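Local coordinates for protein adenylosuccinate lyase (Francisella tularensis subsp. tularensis SCHU S4, PDB 4EEI) that probably cleaves adenylosuccinate to AMP and fumarate, and performs the matching fumarate-releasing step of IMP synthesis, in de novo purine biosynthesis, at residues 12-17 with 315-320; 23-28 with 200-205; 130-135 with 421-426; 169-174 with 219-224. All coordinates share one frame; numbering follows the deposited sequence.

Interaction 1. Residues 12-17 with 315-320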
# COMPACT_ATOMS: atom_id res chain seq x y z
N LYS B 12 -2.53 10.91 -25.80
CA LYS B 12 -2.04 12.03 -26.59
C LYS B 12 -1.62 13.18 -25.69
O LYS B 12 -0.61 13.85 -25.95
CB LYS B 12 -3.12 12.50 -27.57
CG LYS B 12 -2.68 13.62 -28.49
CD LYS B 12 -3.73 13.92 -29.54
CE LYS B 12 -3.28 15.04 -30.47
NZ LYS B 12 -3.41 16.38 -29.84
N ILE B 13 -2.36 13.40 -24.61
CA ILE B 13 -2.04 14.46 -23.67
C ILE B 13 -0.67 14.23 -23.05
O ILE B 13 0.10 15.17 -22.85
CB ILE B 13 -3.10 14.56 -22.56
CG1 ILE B 13 -4.41 15.12 -23.11
CG2 ILE B 13 -2.59 15.43 -21.42
CD1 ILE B 13 -5.61 14.84 -22.23
N TRP B 14 -0.38 12.97 -22.73
CA TRP B 14 0.87 12.61 -22.09
C TRP B 14 1.98 12.24 -23.05
O TRP B 14 3.11 11.94 -22.62
CB TRP B 14 0.64 11.51 -21.06
CG TRP B 14 -0.33 11.94 -20.00
CD1 TRP B 14 -1.71 11.73 -19.96
CD2 TRP B 14 -0.04 12.71 -18.78
NE1 TRP B 14 -2.26 12.29 -18.83
CE2 TRP B 14 -1.31 12.89 -18.08
CE3 TRP B 14 1.11 13.23 -18.21
CZ2 TRP B 14 -1.41 13.56 -16.88
CZ3 TRP B 14 1.01 13.91 -17.00
CH2 TRP B 14 -0.22 14.07 -16.35
N ALA B 15 1.68 12.26 -24.34
CA ALA B 15 2.68 11.96 -25.37
C ALA B 15 3.73 13.08 -25.44
O ALA B 15 3.43 14.23 -25.12
CB ALA B 15 2.01 11.77 -26.72
N ASP B 16 4.95 12.74 -25.84
CA ASP B 16 6.03 13.73 -25.86
C ASP B 16 5.62 15.02 -26.57
O ASP B 16 6.01 16.11 -26.14
CB ASP B 16 7.29 13.16 -26.52
CG ASP B 16 8.09 12.25 -25.60
OD1 ASP B 16 7.77 12.17 -24.39
OD2 ASP B 16 9.06 11.64 -26.09
N GLU B 17 4.86 14.92 -27.65
CA GLU B 17 4.52 16.13 -28.40
C GLU B 17 3.72 17.15 -27.57
O GLU B 17 4.01 18.35 -27.61
CB GLU B 17 3.76 15.82 -29.69
CG GLU B 17 3.40 17.09 -30.46
CD GLU B 17 2.58 16.83 -31.71
OE1 GLU B 17 3.16 16.91 -32.82
OE2 GLU B 17 1.37 16.57 -31.58
N ASP B 315 -0.67 6.50 -16.72
CA ASP B 315 -1.42 5.26 -16.51
C ASP B 315 -2.64 5.52 -15.65
O ASP B 315 -3.70 4.95 -15.89
CB ASP B 315 -0.58 4.18 -15.85
CG ASP B 315 0.44 3.58 -16.79
OD1 ASP B 315 0.38 3.86 -18.00
OD2 ASP B 315 1.30 2.81 -16.31
N ASN B 316 -2.49 6.35 -14.63
CA ASN B 316 -3.61 6.65 -13.75
C ASN B 316 -4.76 7.30 -14.52
O ASN B 316 -5.90 6.84 -14.46
CB ASN B 316 -3.15 7.54 -12.60
CG ASN B 316 -4.22 7.76 -11.57
OD1 ASN B 316 -5.07 8.66 -11.70
ND2 ASN B 316 -4.21 6.94 -10.52
N PHE B 317 -4.47 8.35 -15.27
CA PHE B 317 -5.51 8.99 -16.06
C PHE B 317 -6.04 8.07 -17.17
O PHE B 317 -7.25 8.02 -17.43
CB PHE B 317 -5.03 10.33 -16.62
CG PHE B 317 -4.90 11.39 -15.57
CD1 PHE B 317 -6.04 11.98 -15.03
CD2 PHE B 317 -3.66 11.80 -15.12
CE1 PHE B 317 -5.93 12.96 -14.04
CE2 PHE B 317 -3.55 12.78 -14.14
CZ PHE B 317 -4.69 13.36 -13.60
N GLY B 318 -5.14 7.34 -17.82
CA GLY B 318 -5.56 6.44 -18.88
C GLY B 318 -6.49 5.35 -18.37
O GLY B 318 -7.52 5.05 -18.97
N ILE B 319 -6.12 4.73 -17.26
CA ILE B 319 -6.94 3.68 -16.69
C ILE B 319 -8.26 4.25 -16.16
O ILE B 319 -9.31 3.64 -16.32
CB ILE B 319 -6.20 2.97 -15.54
CG1 ILE B 319 -5.05 2.13 -16.11
CG2 ILE B 319 -7.16 2.08 -14.76
CD1 ILE B 319 -4.07 1.64 -15.02
N MET B 320 -8.21 5.42 -15.53
CA MET B 320 -9.42 6.01 -14.95
C MET B 320 -10.45 6.29 -16.04
O MET B 320 -11.63 5.95 -15.90
CB MET B 320 -9.10 7.30 -14.18
CG MET B 320 -10.34 7.99 -13.61
SD MET B 320 -11.16 6.98 -12.36
CE MET B 320 -10.04 7.17 -10.98
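Trp14 and Phe317 meet across a wide backbone gap: the nearest alpha carbons, Trp14 CA and Gly318 CA, stand 9.5 Å apart. Residues 12-17 turn from the end of helix 8-14 into helix 16-33, with Ala15 as the N-cap of the second helix, whereas residues 315-320 are regular helix throughout. Two aromatic side chains bridge the gap, and both leave the backbone toward the opposite segment. The Phe317 torsion (chi1 -72°) sets CG opposite the carbonyl carbon and sends the ring out from helix 304-333 toward the indole. It reaches mainly the benzo part: Trp14 CZ2 lies 3.4 Å from Phe317 CD2 and 3.6 Å from Phe317 CE2. Although the planes are only 18° from parallel, the centroids of the Phe317 ring and the six-membered ring of Trp14 are 5.6 Å apart, a slide so large that little of one ring covers the other. The contact buries 96 Å². Ser109 of helix 94-131 receives a weak hydrogen bond from Trp14 NE1 and touches Phe317, while His226 of helix 217-244 meets the Phe317 ring nearly perpendicularly; the pair joins the junction of helices 8-14 and 16-33 to the long helices of the lyase core.

Interaction 2. Residues 23-28 with 200-205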
# COMPACT_ATOMS: atom_id res chain seq x y z
N MET B 23 5.02 22.76 -22.28
CA MET B 23 6.23 23.45 -21.82
C MET B 23 6.44 24.75 -22.58
O MET B 23 6.81 25.78 -21.99
CB MET B 23 7.46 22.54 -21.97
CG MET B 23 7.55 21.45 -20.90
SD MET B 23 9.00 20.41 -21.15
CE MET B 23 8.78 19.21 -19.83
N LEU B 24 6.18 24.72 -23.87
CA LEU B 24 6.32 25.91 -24.70
C LEU B 24 5.33 26.99 -24.28
O LEU B 24 5.69 28.17 -24.21
CB LEU B 24 6.15 25.57 -26.18
CG LEU B 24 6.28 26.78 -27.11
CD1 LEU B 24 7.66 27.42 -27.01
CD2 LEU B 24 5.97 26.40 -28.55
N GLU B 25 4.09 26.60 -24.02
CA GLU B 25 3.06 27.55 -23.60
C GLU B 25 3.46 28.23 -22.28
O GLU B 25 3.28 29.44 -22.12
CB GLU B 25 1.70 26.85 -23.45
CG GLU B 25 0.58 27.81 -23.04
CD GLU B 25 -0.76 27.12 -22.81
OE1 GLU B 25 -0.91 25.93 -23.18
OE2 GLU B 25 -1.67 27.77 -22.25
N VAL B 26 4.00 27.45 -21.35
CA VAL B 26 4.48 27.98 -20.08
C VAL B 26 5.68 28.91 -20.25
O VAL B 26 5.73 29.99 -19.63
CB VAL B 26 4.81 26.83 -19.11
CG1 VAL B 26 5.38 27.36 -17.82
CG2 VAL B 26 3.54 26.03 -18.85
N GLU B 27 6.65 28.52 -21.08
CA GLU B 27 7.80 29.38 -21.37
C GLU B 27 7.35 30.72 -21.96
O GLU B 27 7.92 31.77 -21.65
CB GLU B 27 8.75 28.72 -22.38
CG GLU B 27 9.52 27.50 -21.86
CD GLU B 27 10.79 27.86 -21.08
OE1 GLU B 27 10.96 29.05 -20.70
OE2 GLU B 27 11.62 26.95 -20.84
N LEU B 28 6.32 30.69 -22.80
CA LEU B 28 5.89 31.90 -23.49
C LEU B 28 5.04 32.76 -22.57
O LEU B 28 4.96 33.97 -22.76
CB LEU B 28 5.13 31.55 -24.77
CG LEU B 28 6.00 30.89 -25.83
CD1 LEU B 28 5.17 30.54 -27.06
CD2 LEU B 28 7.16 31.80 -26.18
N ASP B 200 -1.70 34.36 -14.73
CA ASP B 200 -2.97 34.85 -15.26
C ASP B 200 -3.14 34.51 -16.74
O ASP B 200 -4.25 34.23 -17.21
CB ASP B 200 -3.10 36.37 -15.06
CG ASP B 200 -3.41 36.75 -13.62
OD1 ASP B 200 -3.78 35.86 -12.82
OD2 ASP B 200 -3.28 37.95 -13.29
N ILE B 201 -2.04 34.55 -17.49
CA ILE B 201 -2.07 34.14 -18.89
C ILE B 201 -2.44 32.65 -19.00
O ILE B 201 -3.20 32.26 -19.89
CB ILE B 201 -0.72 34.44 -19.59
CG1 ILE B 201 -0.59 35.95 -19.83
CG2 ILE B 201 -0.62 33.71 -20.92
CD1 ILE B 201 0.82 36.40 -20.15
N LEU B 202 -1.92 31.84 -18.09
CA LEU B 202 -2.18 30.40 -18.12
C LEU B 202 -3.55 30.04 -17.58
O LEU B 202 -4.12 29.01 -17.95
CB LEU B 202 -1.09 29.64 -17.36
CG LEU B 202 0.30 29.71 -17.98
CD1 LEU B 202 1.31 28.92 -17.13
CD2 LEU B 202 0.26 29.18 -19.42
N GLY B 203 -4.09 30.88 -16.69
CA GLY B 203 -5.40 30.63 -16.11
C GLY B 203 -5.38 29.72 -14.89
O GLY B 203 -6.34 29.00 -14.63
N LEU B 204 -4.27 29.75 -14.15
CA LEU B 204 -4.16 28.98 -12.91
C LEU B 204 -3.58 29.87 -11.80
O LEU B 204 -2.84 30.81 -12.09
CB LEU B 204 -3.27 27.74 -13.10
CG LEU B 204 -3.88 26.57 -13.88
CD1 LEU B 204 -2.92 25.39 -13.92
CD2 LEU B 204 -5.21 26.16 -13.25
N PRO B 205 -3.91 29.57 -10.54
CA PRO B 205 -3.40 30.37 -9.42
C PRO B 205 -1.93 30.05 -9.12
O PRO B 205 -1.44 28.98 -9.48
CB PRO B 205 -4.28 29.95 -8.25
CG PRO B 205 -4.71 28.55 -8.58
CD PRO B 205 -4.85 28.53 -10.09
O HOH W 1 -3.58 27.40 -20.35
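Leu202, in the last turn of helix 192-202, reaches across to Glu25 and Val26 on helix 16-33. Its CB leaves the backbone at an angle to the other helix, and chi1 of -66° places CG opposite the carbonyl carbon, from where the two methyls branch to different partners. Leu202 CD1 meets Val26 CG2 at 4.0 Å, the two side chains crossing at about a right angle. Leu202 CD2 instead lies along the glutamate chain, 3.9 Å from Glu25 CG and 3.7 Å from Glu25 OE2. Glu25 is extended past CG and runs antiparallel to the leucine, which brings its carboxylate alongside the end of helix 192-202. There a water donates to Glu25 OE2 at 2.7 Å and to Leu202 O at 2.9 Å, tying the acid to the carbonyl at the helix end. Phe180 touches both Val26 and Leu202 in this buried helix-helix contact, and the side chain of Val26 is about 10 Å from that of Thr93, a fumarate-binding residue. The contact thus combines a hydrophobic part, built on the leucine methyls, with a polar margin where the carboxylate and a backbone carbonyl, both acceptors, can be linked because the water supplies both protons.

Interaction 3. Residues 130-135 with 421-426. With EDO (1,2-ethanediol), chain X.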
# COMPACT_ATOMS: atom_id res chain seq x y z
N GLU B 130 -35.07 2.96 -13.52
CA GLU B 130 -35.66 1.92 -14.34
C GLU B 130 -36.04 0.69 -13.50
O GLU B 130 -37.01 0.01 -13.79
CB GLU B 130 -34.64 1.55 -15.43
CG GLU B 130 -34.88 0.31 -16.24
CD GLU B 130 -33.76 0.08 -17.25
OE1 GLU B 130 -33.21 -1.04 -17.30
OE2 GLU B 130 -33.42 1.04 -17.98
N THR B 131 -35.28 0.45 -12.43
CA THR B 131 -35.46 -0.73 -11.59
C THR B 131 -35.98 -0.42 -10.18
O THR B 131 -36.04 -1.30 -9.33
CB THR B 131 -34.14 -1.52 -11.45
OG1 THR B 131 -33.14 -0.69 -10.85
CG2 THR B 131 -33.66 -1.99 -12.82
N LYS B 132 -36.35 0.84 -9.94
CA LYS B 132 -36.82 1.29 -8.62
C LYS B 132 -38.02 0.46 -8.12
O LYS B 132 -38.16 0.20 -6.92
CB LYS B 132 -37.19 2.78 -8.70
CG LYS B 132 -37.90 3.37 -7.47
CD LYS B 132 -37.98 4.90 -7.61
CE LYS B 132 -38.72 5.58 -6.45
NZ LYS B 132 -40.19 5.38 -6.55
N GLU B 133 -38.85 0.02 -9.07
CA GLU B 133 -40.09 -0.71 -8.80
C GLU B 133 -39.91 -2.19 -8.50
O GLU B 133 -40.83 -2.85 -8.01
CB GLU B 133 -41.00 -0.61 -10.03
CG GLU B 133 -40.36 -1.20 -11.30
CD GLU B 133 -41.32 -1.29 -12.48
OE1 GLU B 133 -42.11 -2.26 -12.53
OE2 GLU B 133 -41.27 -0.40 -13.35
N ILE B 134 -38.74 -2.72 -8.81
CA ILE B 134 -38.51 -4.16 -8.70
C ILE B 134 -38.17 -4.53 -7.27
O ILE B 134 -37.34 -3.87 -6.64
CB ILE B 134 -37.37 -4.59 -9.64
CG1 ILE B 134 -37.73 -4.24 -11.09
CG2 ILE B 134 -37.08 -6.07 -9.50
CD1 ILE B 134 -36.63 -4.57 -12.10
N ILE B 135 -38.80 -5.57 -6.74
CA ILE B 135 -38.49 -6.00 -5.38
C ILE B 135 -37.49 -7.16 -5.41
O ILE B 135 -37.63 -8.11 -6.19
CB ILE B 135 -39.77 -6.35 -4.57
CG1 ILE B 135 -39.44 -6.60 -3.10
CG2 ILE B 135 -40.51 -7.52 -5.18
CD1 ILE B 135 -40.66 -6.46 -2.19
N GLU B 421 -40.68 3.47 1.83
CA GLU B 421 -39.98 4.75 1.86
C GLU B 421 -39.10 5.00 0.64
O GLU B 421 -38.30 5.94 0.63
CB GLU B 421 -39.13 4.86 3.13
CG GLU B 421 -39.92 4.81 4.43
CD GLU B 421 -40.57 6.13 4.78
OE1 GLU B 421 -40.49 7.08 3.98
OE2 GLU B 421 -41.17 6.22 5.87
N ILE B 422 -39.23 4.17 -0.39
CA ILE B 422 -38.30 4.25 -1.52
C ILE B 422 -38.35 5.62 -2.22
O ILE B 422 -37.32 6.10 -2.70
CB ILE B 422 -38.50 3.08 -2.51
CG1 ILE B 422 -37.29 2.93 -3.44
CG2 ILE B 422 -39.76 3.27 -3.32
CD1 ILE B 422 -35.99 2.72 -2.68
N ASP B 423 -39.53 6.25 -2.25
CA ASP B 423 -39.66 7.58 -2.86
C ASP B 423 -38.79 8.60 -2.13
O ASP B 423 -38.11 9.42 -2.75
CB ASP B 423 -41.12 8.05 -2.83
CG ASP B 423 -42.00 7.31 -3.83
OD1 ASP B 423 -41.55 6.31 -4.42
OD2 ASP B 423 -43.16 7.74 -4.01
N HIS B 424 -38.82 8.55 -0.80
CA HIS B 424 -38.05 9.48 0.02
C HIS B 424 -36.55 9.32 -0.17
O HIS B 424 -35.80 10.30 -0.17
CB HIS B 424 -38.39 9.29 1.50
CG HIS B 424 -39.77 9.74 1.86
ND1 HIS B 424 -40.70 8.90 2.44
CD2 HIS B 424 -40.38 10.94 1.75
CE1 HIS B 424 -41.82 9.56 2.66
NE2 HIS B 424 -41.66 10.80 2.25
N VAL B 425 -36.11 8.08 -0.31
CA VAL B 425 -34.69 7.79 -0.47
C VAL B 425 -34.19 8.34 -1.80
O VAL B 425 -33.13 8.96 -1.86
CB VAL B 425 -34.42 6.27 -0.39
CG1 VAL B 425 -32.95 5.95 -0.68
CG2 VAL B 425 -34.82 5.74 0.99
N PHE B 426 -34.96 8.12 -2.86
CA PHE B 426 -34.62 8.65 -4.17
C PHE B 426 -34.61 10.18 -4.15
O PHE B 426 -33.66 10.80 -4.63
CB PHE B 426 -35.59 8.13 -5.24
CG PHE B 426 -35.15 6.86 -5.90
CD1 PHE B 426 -35.17 5.65 -5.20
CD2 PHE B 426 -34.67 6.88 -7.20
CE1 PHE B 426 -34.74 4.47 -5.81
CE2 PHE B 426 -34.25 5.70 -7.83
CZ PHE B 426 -34.28 4.49 -7.12
C1 EDO X . -42.01 2.97 -8.00
O1 EDO X . -41.52 2.21 -9.10
C2 EDO X . -41.72 2.22 -6.70
O2 EDO X . -41.82 3.16 -5.63
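Lys132 lies lengthwise over one face of the Phe426 ring, the two side chains running past each other in opposite directions. Its CD sits over the ring centre, 3.5 Å from the centroid and 3° off the normal, a well-centred CH-pi contact. The chain is extended until its last torsion (chi4 -75°), where the bend lifts NZ away from the ring face toward Asp423. Lys132 NZ donates to Asp423 OD1 at 2.7 Å in a salt bridge that meets the carboxylate on its anti side, 33° out of plane; the two side chains cross nearly at right angles. A second bond, 2.9 Å from Lys132 NZ to O2 of an ethanediol probably derived from the crystallisation liquor, shares the ammonium. Ile422 CD1 lies at the edge of the Phe426 ring, in plane. The ring thus carries the aliphatic length of the lysine, and Asp423, one turn earlier, pairs with its charge. Arg433, part of the potassium site, touches both Lys132 and Phe426. Lys132 occupies the type I turn from Thr131 to Ile134, which leads from helix 94-131 to strand 135-140; opposite it, helix 422-429 packs through Val425 and Phe426 on Leu155 of helix 151-173.

Interaction 4. Residues 169-174 with 219-224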
# COMPACT_ATOMS: atom_id res chain seq x y z
N LYS B 169 -14.71 18.03 -8.65
CA LYS B 169 -15.08 19.37 -9.07
C LYS B 169 -14.52 20.41 -8.08
O LYS B 169 -14.14 21.51 -8.48
CB LYS B 169 -16.60 19.50 -9.23
CG LYS B 169 -17.14 18.78 -10.48
CD LYS B 169 -18.64 19.01 -10.64
CE LYS B 169 -19.12 18.57 -12.02
NZ LYS B 169 -20.60 18.66 -12.19
N ASP B 170 -14.46 20.05 -6.80
CA ASP B 170 -13.83 20.91 -5.81
C ASP B 170 -12.35 21.09 -6.12
O ASP B 170 -11.81 22.20 -6.04
CB ASP B 170 -13.98 20.35 -4.39
CG ASP B 170 -15.37 20.55 -3.82
OD1 ASP B 170 -16.12 21.40 -4.36
OD2 ASP B 170 -15.71 19.86 -2.83
N PHE B 171 -11.68 20.00 -6.47
CA PHE B 171 -10.25 20.07 -6.77
C PHE B 171 -10.06 20.86 -8.05
O PHE B 171 -9.10 21.61 -8.18
CB PHE B 171 -9.67 18.67 -6.95
CG PHE B 171 -8.17 18.65 -7.04
CD1 PHE B 171 -7.53 18.73 -8.27
CD2 PHE B 171 -7.41 18.56 -5.90
CE1 PHE B 171 -6.13 18.71 -8.35
CE2 PHE B 171 -6.01 18.54 -5.96
CZ PHE B 171 -5.37 18.62 -7.19
N GLN B 172 -10.98 20.69 -9.00
CA GLN B 172 -10.91 21.44 -10.24
C GLN B 172 -10.97 22.94 -10.00
O GLN B 172 -10.30 23.72 -10.68
CB GLN B 172 -12.04 21.00 -11.18
CG GLN B 172 -11.94 21.54 -12.59
CD GLN B 172 -13.10 21.11 -13.45
OE1 GLN B 172 -12.92 20.66 -14.60
NE2 GLN B 172 -14.31 21.23 -12.91
N LYS B 173 -11.77 23.37 -9.02
CA LYS B 173 -11.88 24.79 -8.69
C LYS B 173 -10.64 25.28 -7.98
O LYS B 173 -10.22 26.43 -8.16
CB LYS B 173 -13.07 25.06 -7.78
CG LYS B 173 -14.42 24.91 -8.42
CD LYS B 173 -15.50 25.21 -7.39
CE LYS B 173 -16.77 24.43 -7.67
NZ LYS B 173 -17.78 24.62 -6.60
N ASP B 174 -10.03 24.39 -7.19
CA ASP B 174 -8.93 24.73 -6.29
C ASP B 174 -8.06 23.50 -5.99
O ASP B 174 -8.33 22.76 -5.03
CB ASP B 174 -9.52 25.30 -4.99
CG ASP B 174 -8.46 25.61 -3.93
OD1 ASP B 174 -7.25 25.69 -4.27
OD2 ASP B 174 -8.84 25.79 -2.76
N ILE B 219 -0.73 16.83 -6.16
CA ILE B 219 -0.88 15.62 -6.96
C ILE B 219 -1.37 14.46 -6.09
O ILE B 219 -2.25 13.71 -6.50
CB ILE B 219 0.43 15.22 -7.66
CG1 ILE B 219 0.68 16.16 -8.85
CG2 ILE B 219 0.35 13.78 -8.18
CD1 ILE B 219 2.07 16.05 -9.46
N ALA B 220 -0.81 14.33 -4.90
CA ALA B 220 -1.18 13.22 -4.03
C ALA B 220 -2.65 13.31 -3.62
O ALA B 220 -3.32 12.29 -3.46
CB ALA B 220 -0.29 13.16 -2.80
N LYS B 221 -3.15 14.53 -3.44
CA LYS B 221 -4.54 14.70 -3.06
C LYS B 221 -5.45 14.19 -4.17
O LYS B 221 -6.41 13.46 -3.91
CB LYS B 221 -4.85 16.16 -2.74
CG LYS B 221 -6.35 16.42 -2.55
CD LYS B 221 -6.63 17.80 -1.96
CE LYS B 221 -8.13 18.03 -1.79
NZ LYS B 221 -8.39 19.37 -1.19
N LEU B 222 -5.15 14.56 -5.41
CA LEU B 222 -5.94 14.14 -6.56
C LEU B 222 -5.89 12.62 -6.73
O LEU B 222 -6.93 11.98 -6.94
CB LEU B 222 -5.45 14.82 -7.85
CG LEU B 222 -6.12 14.35 -9.15
CD1 LEU B 222 -7.62 14.57 -9.11
CD2 LEU B 222 -5.52 15.07 -10.36
N ILE B 223 -4.69 12.06 -6.64
CA ILE B 223 -4.53 10.61 -6.74
C ILE B 223 -5.28 9.88 -5.62
O ILE B 223 -5.81 8.78 -5.84
CB ILE B 223 -3.03 10.23 -6.77
CG1 ILE B 223 -2.36 10.92 -7.96
CG2 ILE B 223 -2.83 8.72 -6.84
CD1 ILE B 223 -2.90 10.49 -9.31
N SER B 224 -5.33 10.48 -4.43
CA SER B 224 -6.13 9.93 -3.33
C SER B 224 -7.62 9.91 -3.65
O SER B 224 -8.33 8.96 -3.29
CB SER B 224 -5.88 10.71 -2.04
OG SER B 224 -4.54 10.52 -1.62
O HOH W 2 -7.14 21.16 -2.98
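Phe171 spreads its ring over Leu222 and beside the aliphatic chain of Lys221, joining helix 151-173 to helix 217-244 within the long helical bundle of the fumarase/aspartase superfamily. With CG anti to the backbone N (chi1 -170°), the phenyl projects toward the neighbouring helix, whose closest alpha carbon, Leu222 CA, is 7.3 Å from Phe171 CA. Leu222 CB comes over one face toward the rim, 3.9 Å from Phe171 CZ and 4.1 Å from the ring centroid, as a CH-pi contact 21° off the normal. The leucine side chain crosses the phenyl at about a right angle. Lys221 approaches differently: it is extended throughout and slides past the ring in the opposite direction, its CG 4.0 Å from Phe171 CE2. Methylenes thus pack on the aromatic group while the ammonium travels beyond it to form a salt bridge with Asp167 of the third subunit, so one residue serves both the bundle and the tetramer. At the C-terminal end of helix 151-173, the backbone of Asp174, in the conformer given, is linked to the same lysine through a water: Lys221 NZ donates to it at 2.8 Å, and the water in turn donates to Asp174 O at 2.9 Å.

How the interactions relate
Interactions 1 and 4 touch, their centres about 17 Å apart: Phe317 packs on Leu222, and Asn316 on Ile223, joining helices 304-333 and 217-244. Interaction 2, centred about 20 Å from the centre of each, shares helix 16-33 with interaction 1, and its helix 192-202 falls between the helices of interaction 4 in sequence. The centre of interaction 3 is about 39 Å from that of interaction 1, on the opposite side of the chain's centre. Along the chain, interactions 2 and 4 nest within the loop closed by interaction 1, whereas interaction 3 alternates with it. Interactions 3 and 4, centres about 33 Å apart, both border the third subunit, so the chain meets one neighbour at two places.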